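Local coordinates for beta-agarase B (Zobellia galactanivorans, PDB 4ATF), which hydrolyses the beta-1,4-linkages between beta-D-galactose and alpha-L-3,6-anhydrogalactose in agarose at random, retaining the anomeric configuration, at residues D36-E41 and D297-Y302; Y40-D45 and S76-G81. The protein carries 1 engineered substitution. All coordinates share one frame; numbering follows the deposited sequence.

How the contacts relate
Both contacts start from the same loop, which runs from strand 27-31 to helix 49-54, and their centres lie about 12 Å apart. Each holds the loop against strand backbone through one antiparallel bridge. Contact 1 lies nearer the centre of the chain: four of its seven touching residues are buried, and it pins the loop to the long strand 293-306 with backbone bonds and most of a sodium site. Contact 2 lies farther out, with three of ten touching residues buried, and sets the loop on strand 76-79 through apolar packing, a carboxylate-backbone bond and a water bridge. G81 O joins them by supplying contact 2's protein ligand to the same sodium ion.

Contact 1 of 2, residues D36-E41 and D297-Y302; sequences DNFEYE and DWIRIY. With NA (sodium ion), chain I.
D36 and I299 form a single antiparallel hydrogen-bonded pair. D36 N donates to I299 O at 2.9 Å with an N-H...O angle of 159°. I299 N returns a bond of 3.0 Å to D36 O at 166°. The D36 side chain turns back into its own loop. Its OD1 accepts from F38 N, closing an Asx turn in which the N-H arrives from above the carboxylate plane, while OD2 takes Y40 OH on the syn side and also W55 NE1. The I299 side chain makes an apolar contact: I299 CG2 lies 4.2 Å from F38 CE2, obliquely to the ring.

Strand 293-306, which carries I299, belongs to the beta-sandwich jelly roll of family GH16, and D297 and W298, both facing R116 of strand 111-118, make a classic beta bulge in it. At this bulge D297 chelates sodium with its carbonyl O at 2.3 Å and OD1 at 2.4 Å. CG anti to the backbone N (chi1 -175°) carries OD1 to the metal, while OD2 forms a salt bridge with R116. From the loop, N37 O binds sodium at 2.3 Å and E39 OE2 more distantly at 2.9 Å; G81 O and a water complete the site. The cation probably offsets the repulsion between the N37 and D297 carbonyl oxygens, whose separation is 3.1 Å.

Contact 2 of 2, residues Y40-D45 and S76-G81; sequences YEAPAD and SYVADG. With NA (sodium ion), chain I.
A42 meets V78 as an antiparallel hydrogen-bonded pair, a lone bridge that lays the loop along strand 76-79 in the GH16 jelly roll. A42 N donates to V78 O at 2.8 Å and V78 N to A42 O at 3.0 Å. Strand 76-79 forms a beta-hairpin with strand 82-89, and at D80 and G81 both phi and psi fit the left-handed backbone angles of a type I' turn.

The loop satisfies both turn N-H groups, D80 directly and G81 through a water. E41 OE2 accepts from D80 N at 3.1 Å with an N-H...O angle of 164°, on the syn side of the carboxylate; the chain, bent at chi2, folds E41 back over A79. D80 OD1 is near enough to E41 OE2 to repel it mildly if both are charged. G81 N donates to a water at 2.7 Å, and that water in turn donates to Y40 O. Beyond the bridge, S76 O receives a CA-H...O contact from A44, and K47 NZ bonds to both S76 O and A44 O.

V78 is modelled with an almost eclipsed chi1, so its methyl positions are doubtful; as placed, V78 CG1 lies 3.7 Å from A42 CB and equally close to Y40 CE2, with F51 of helix 49-54 also touching V78. An alanine here would probably open a gap between the Y40 ring, A42 and F51, leaving the ring, still tethered by its OH to D36, less closely packed on that side. At the end of the turn, the G81 carbonyl points its O at the sodium ion, 2.2 Å away.

Contact 1 of 2, residues D36-E41 and D297-Y302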
loop_
_atom_site.group_PDB
_atom_site.type_symbol
_atom_site.label_atom_id
_atom_site.label_comp_id
_atom_site.label_asym_id
_atom_site.label_seq_id
_atom_site.Cartn_x
_atom_site.Cartn_y
_atom_site.Cartn_z
ATOM N N ASP A 36 -4.372 14.909 -0.652
ATOM C CA ASP A 36 -3.940 15.480 -1.916
ATOM C C ASP A 36 -4.838 14.905 -3.043
ATOM O O ASP A 36 -5.043 13.685 -3.118
ATOM C CB ASP A 36 -2.443 15.124 -2.175
ATOM C CG ASP A 36 -1.778 16.002 -3.285
ATOM O OD1 ASP A 36 -2.472 16.710 -4.067
ATOM O OD2 ASP A 36 -0.532 15.955 -3.385
ATOM N N ASN A 37 -5.368 15.793 -3.881
ATOM C CA ASN A 37 -6.120 15.359 -5.084
ATOM C C ASN A 37 -5.337 15.479 -6.393
ATOM O O ASN A 37 -5.897 15.244 -7.494
ATOM C CB ASN A 37 -7.527 15.975 -5.188
ATOM C CG ASN A 37 -7.505 17.464 -5.444
ATOM O OD1 ASN A 37 -6.530 18.130 -5.180
ATOM N ND2 ASN A 37 -8.608 17.991 -5.969
ATOM N N PHE A 38 -4.027 15.784 -6.291
ATOM C CA PHE A 38 -3.095 15.674 -7.438
ATOM C C PHE A 38 -3.594 16.448 -8.668
ATOM O O PHE A 38 -3.506 15.923 -9.818
ATOM C CB PHE A 38 -2.830 14.168 -7.792
ATOM C CG PHE A 38 -2.229 13.391 -6.640
ATOM C CD1 PHE A 38 -0.961 13.754 -6.118
ATOM C CD2 PHE A 38 -2.944 12.344 -6.013
ATOM C CE1 PHE A 38 -0.430 13.061 -5.061
ATOM C CE2 PHE A 38 -2.411 11.660 -4.978
ATOM C CZ PHE A 38 -1.169 12.004 -4.485
ATOM N N GLU A 39 -4.077 17.686 -8.462
ATOM C CA GLU A 39 -4.590 18.459 -9.593
ATOM C C GLU A 39 -3.516 19.376 -10.246
ATOM O O GLU A 39 -3.790 20.039 -11.231
ATOM C CB GLU A 39 -5.955 19.132 -9.314
ATOM C CG GLU A 39 -7.089 18.112 -9.055
ATOM C CD GLU A 39 -7.611 17.365 -10.320
ATOM O OE1 GLU A 39 -7.615 17.955 -11.417
ATOM O OE2 GLU A 39 -8.020 16.175 -10.221
ATOM N N TYR A 40 -2.273 19.322 -9.776
ATOM C CA TYR A 40 -1.193 20.189 -10.296
ATOM C C TYR A 40 -0.346 19.346 -11.220
ATOM O O TYR A 40 -0.460 18.108 -11.180
ATOM C CB TYR A 40 -0.325 20.679 -9.111
ATOM C CG TYR A 40 0.037 19.577 -8.141
ATOM C CD1 TYR A 40 -0.792 19.277 -7.058
ATOM C CD2 TYR A 40 1.207 18.809 -8.317
ATOM C CE1 TYR A 40 -0.436 18.240 -6.114
ATOM C CE2 TYR A 40 1.550 17.756 -7.427
ATOM C CZ TYR A 40 0.704 17.473 -6.331
ATOM O OH TYR A 40 1.051 16.471 -5.443
ATOM N N GLU A 41 0.574 19.962 -11.959
ATOM C CA GLU A 41 1.472 19.200 -12.821
ATOM C C GLU A 41 2.833 19.018 -12.136
ATOM O O GLU A 41 3.437 19.996 -11.796
ATOM C CB GLU A 41 1.654 19.924 -14.187
ATOM C CG GLU A 41 0.345 19.994 -15.027
ATOM C CD GLU A 41 -0.051 18.612 -15.639
ATOM O OE1 GLU A 41 0.822 17.906 -16.248
ATOM O OE2 GLU A 41 -1.248 18.250 -15.509
ATOM N N ASP A 297 -5.999 8.874 -8.206
ATOM C CA ASP A 297 -6.756 10.118 -8.425
ATOM C C ASP A 297 -6.644 11.018 -7.171
ATOM O O ASP A 297 -6.423 12.235 -7.282
ATOM C CB ASP A 297 -8.233 9.756 -8.741
ATOM C CG ASP A 297 -9.098 10.973 -9.096
ATOM O OD1 ASP A 297 -8.550 12.072 -9.313
ATOM O OD2 ASP A 297 -10.348 10.829 -9.151
ATOM N N TRP A 298 -6.768 10.424 -5.984
ATOM C CA TRP A 298 -6.618 11.204 -4.729
ATOM C C TRP A 298 -6.427 10.318 -3.519
ATOM O O TRP A 298 -6.672 9.099 -3.564
ATOM C CB TRP A 298 -7.808 12.195 -4.496
ATOM C CG TRP A 298 -9.271 11.658 -4.739
ATOM C CD1 TRP A 298 -10.148 11.981 -5.796
ATOM C CD2 TRP A 298 -10.020 10.797 -3.854
ATOM N NE1 TRP A 298 -11.400 11.350 -5.584
ATOM C CE2 TRP A 298 -11.335 10.625 -4.418
ATOM C CE3 TRP A 298 -9.703 10.143 -2.650
ATOM C CZ2 TRP A 298 -12.328 9.827 -3.790
ATOM C CZ3 TRP A 298 -10.677 9.333 -2.040
ATOM C CH2 TRP A 298 -11.981 9.190 -2.617
ATOM N N ILE A 299 -5.966 10.931 -2.443
ATOM C CA ILE A 299 -5.839 10.282 -1.173
ATOM C C ILE A 299 -6.335 11.277 -0.123
ATOM O O ILE A 299 -5.882 12.453 -0.088
ATOM C CB ILE A 299 -4.405 9.733 -0.909
ATOM C CG1 ILE A 299 -4.387 8.934 0.450
ATOM C CG2 ILE A 299 -3.368 10.859 -0.984
ATOM C CD1 ILE A 299 -3.106 8.080 0.590
ATOM N N ARG A 300 -7.335 10.856 0.659
ATOM C CA ARG A 300 -7.979 11.773 1.580
ATOM C C ARG A 300 -7.842 11.163 2.977
ATOM O O ARG A 300 -7.876 9.925 3.150
ATOM C CB ARG A 300 -9.440 12.038 1.156
ATOM C CG ARG A 300 -10.417 10.810 1.289
ATOM C CD ARG A 300 -11.741 11.209 0.542
ATOM N NE ARG A 300 -12.745 10.140 0.735
ATOM C CZ ARG A 300 -13.974 10.343 1.247
ATOM N NH1 ARG A 300 -14.430 11.580 1.554
ATOM N NH2 ARG A 300 -14.813 9.302 1.387
ATOM N N ILE A 301 -7.667 12.039 3.955
ATOM C CA ILE A 301 -7.304 11.677 5.309
ATOM C C ILE A 301 -8.213 12.490 6.266
ATOM O O ILE A 301 -8.330 13.715 6.123
ATOM C CB ILE A 301 -5.827 12.080 5.597
ATOM C CG1 ILE A 301 -4.860 11.261 4.689
ATOM C CG2 ILE A 301 -5.548 11.916 7.088
ATOM C CD1 ILE A 301 -3.587 12.049 4.166
ATOM N N TYR A 302 -8.878 11.807 7.206
ATOM C CA TYR A 302 -9.804 12.481 8.141
ATOM C C TYR A 302 -9.512 12.047 9.572
ATOM O O TYR A 302 -9.108 10.895 9.820
ATOM C CB TYR A 302 -11.277 12.123 7.834
ATOM C CG TYR A 302 -11.767 12.625 6.523
ATOM C CD1 TYR A 302 -11.449 11.955 5.321
ATOM C CD2 TYR A 302 -12.555 13.776 6.466
ATOM C CE1 TYR A 302 -11.887 12.434 4.105
ATOM C CE2 TYR A 302 -13.023 14.277 5.216
ATOM C CZ TYR A 302 -12.692 13.571 4.060
ATOM O OH TYR A 302 -13.155 14.048 2.839
HETATM NA NA NA I . -7.043 13.845 -8.868
HETATM O O HOH W 1 -9.064 15.131 -8.798
#

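Contact 2 of 2, residues Y40-D45 and S76-G81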
loop_
_atom_site.group_PDB
_atom_site.type_symbol
_atom_site.label_atom_id
_atom_site.label_comp_id
_atom_site.label_asym_id
_atom_site.label_seq_id
_atom_site.Cartn_x
_atom_site.Cartn_y
_atom_site.Cartn_z
ATOM N N TYR A 40 -2.273 19.322 -9.776
ATOM C CA TYR A 40 -1.193 20.189 -10.296
ATOM C C TYR A 40 -0.346 19.346 -11.220
ATOM O O TYR A 40 -0.460 18.108 -11.180
ATOM C CB TYR A 40 -0.325 20.679 -9.111
ATOM C CG TYR A 40 0.037 19.577 -8.141
ATOM C CD1 TYR A 40 -0.792 19.277 -7.058
ATOM C CD2 TYR A 40 1.207 18.809 -8.317
ATOM C CE1 TYR A 40 -0.436 18.240 -6.114
ATOM C CE2 TYR A 40 1.550 17.756 -7.427
ATOM C CZ TYR A 40 0.704 17.473 -6.331
ATOM O OH TYR A 40 1.051 16.471 -5.443
ATOM N N GLU A 41 0.574 19.962 -11.959
ATOM C CA GLU A 41 1.472 19.200 -12.821
ATOM C C GLU A 41 2.833 19.018 -12.136
ATOM O O GLU A 41 3.437 19.996 -11.796
ATOM C CB GLU A 41 1.654 19.924 -14.187
ATOM C CG GLU A 41 0.345 19.994 -15.027
ATOM C CD GLU A 41 -0.051 18.612 -15.639
ATOM O OE1 GLU A 41 0.822 17.906 -16.248
ATOM O OE2 GLU A 41 -1.248 18.250 -15.509
ATOM N N ALA A 42 3.357 17.813 -12.002
ATOM C CA ALA A 42 4.680 17.660 -11.401
ATOM C C ALA A 42 5.514 16.773 -12.325
ATOM O O ALA A 42 5.348 15.532 -12.314
ATOM C CB ALA A 42 4.571 17.025 -10.005
ATOM N N PRO A 43 6.383 17.388 -13.153
ATOM C CA PRO A 43 7.240 16.594 -14.089
ATOM C C PRO A 43 8.079 15.542 -13.325
ATOM O O PRO A 43 8.542 15.824 -12.219
ATOM C CB PRO A 43 8.140 17.661 -14.750
ATOM C CG PRO A 43 7.350 18.945 -14.588
ATOM C CD PRO A 43 6.647 18.835 -13.258
ATOM N N ALA A 44 8.239 14.353 -13.913
ATOM C CA ALA A 44 8.961 13.223 -13.286
ATOM C C ALA A 44 10.342 13.608 -12.722
ATOM O O ALA A 44 10.662 13.267 -11.584
ATOM C CB ALA A 44 9.094 12.032 -14.295
ATOM N N ASP A 45 11.136 14.327 -13.517
ATOM C CA ASP A 45 12.499 14.659 -13.116
ATOM C C ASP A 45 12.648 16.067 -12.469
ATOM O O ASP A 45 13.763 16.559 -12.202
ATOM C CB ASP A 45 13.429 14.474 -14.296
ATOM C CG ASP A 45 13.147 15.466 -15.431
ATOM O OD1 ASP A 45 12.061 16.104 -15.447
ATOM O OD2 ASP A 45 14.019 15.569 -16.312
ATOM N N SER A 76 8.123 8.480 -10.820
ATOM C CA SER A 76 6.816 9.015 -10.405
ATOM C C SER A 76 6.620 10.420 -10.980
ATOM O O SER A 76 7.604 11.162 -11.231
ATOM C CB SER A 76 6.701 9.023 -8.850
ATOM O OG SER A 76 7.804 9.797 -8.327
ATOM N N TYR A 77 5.350 10.776 -11.213
ATOM C CA TYR A 77 5.016 12.146 -11.657
ATOM C C TYR A 77 3.551 12.464 -11.337
ATOM O O TYR A 77 2.806 11.582 -10.883
ATOM C CB TYR A 77 5.296 12.340 -13.153
ATOM C CG TYR A 77 4.485 11.450 -14.077
ATOM C CD1 TYR A 77 4.788 10.087 -14.191
ATOM C CD2 TYR A 77 3.496 11.987 -14.918
ATOM C CE1 TYR A 77 4.069 9.223 -15.137
ATOM C CE2 TYR A 77 2.756 11.145 -15.869
ATOM C CZ TYR A 77 3.060 9.775 -15.943
ATOM O OH TYR A 77 2.377 8.956 -16.770
ATOM N N VAL A 78 3.148 13.708 -11.547
ATOM C CA VAL A 78 1.717 14.018 -11.471
ATOM C C VAL A 78 1.249 14.761 -12.687
ATOM O O VAL A 78 1.878 15.740 -13.097
ATOM C CB VAL A 78 1.179 14.431 -10.071
ATOM C CG1 VAL A 78 2.188 14.436 -8.948
ATOM C CG2 VAL A 78 0.039 15.359 -10.014
ATOM N N ALA A 79 0.214 14.219 -13.326
ATOM C CA ALA A 79 -0.245 14.800 -14.606
ATOM C C ALA A 79 -1.732 14.477 -14.844
ATOM O O ALA A 79 -2.223 13.423 -14.392
ATOM C CB ALA A 79 0.620 14.290 -15.788
ATOM N N ASP A 80 -2.442 15.395 -15.508
ATOM C CA ASP A 80 -3.796 15.114 -15.972
ATOM C C ASP A 80 -4.730 14.660 -14.819
ATOM O O ASP A 80 -5.593 13.823 -15.043
ATOM C CB ASP A 80 -3.724 14.057 -17.080
ATOM C CG ASP A 80 -2.891 14.542 -18.279
ATOM O OD1 ASP A 80 -2.776 15.768 -18.537
ATOM O OD2 ASP A 80 -2.328 13.690 -18.952
ATOM N N GLY A 81 -4.518 15.183 -13.593
ATOM C CA GLY A 81 -5.379 14.903 -12.443
ATOM C C GLY A 81 -5.025 13.709 -11.564
ATOM O O GLY A 81 -5.759 13.433 -10.593
HETATM NA NA NA I . -7.043 13.845 -8.868
HETATM O O HOH W 2 -2.516 16.519 -12.382
HETATM O O HOH W 1 -9.064 15.131 -8.798
#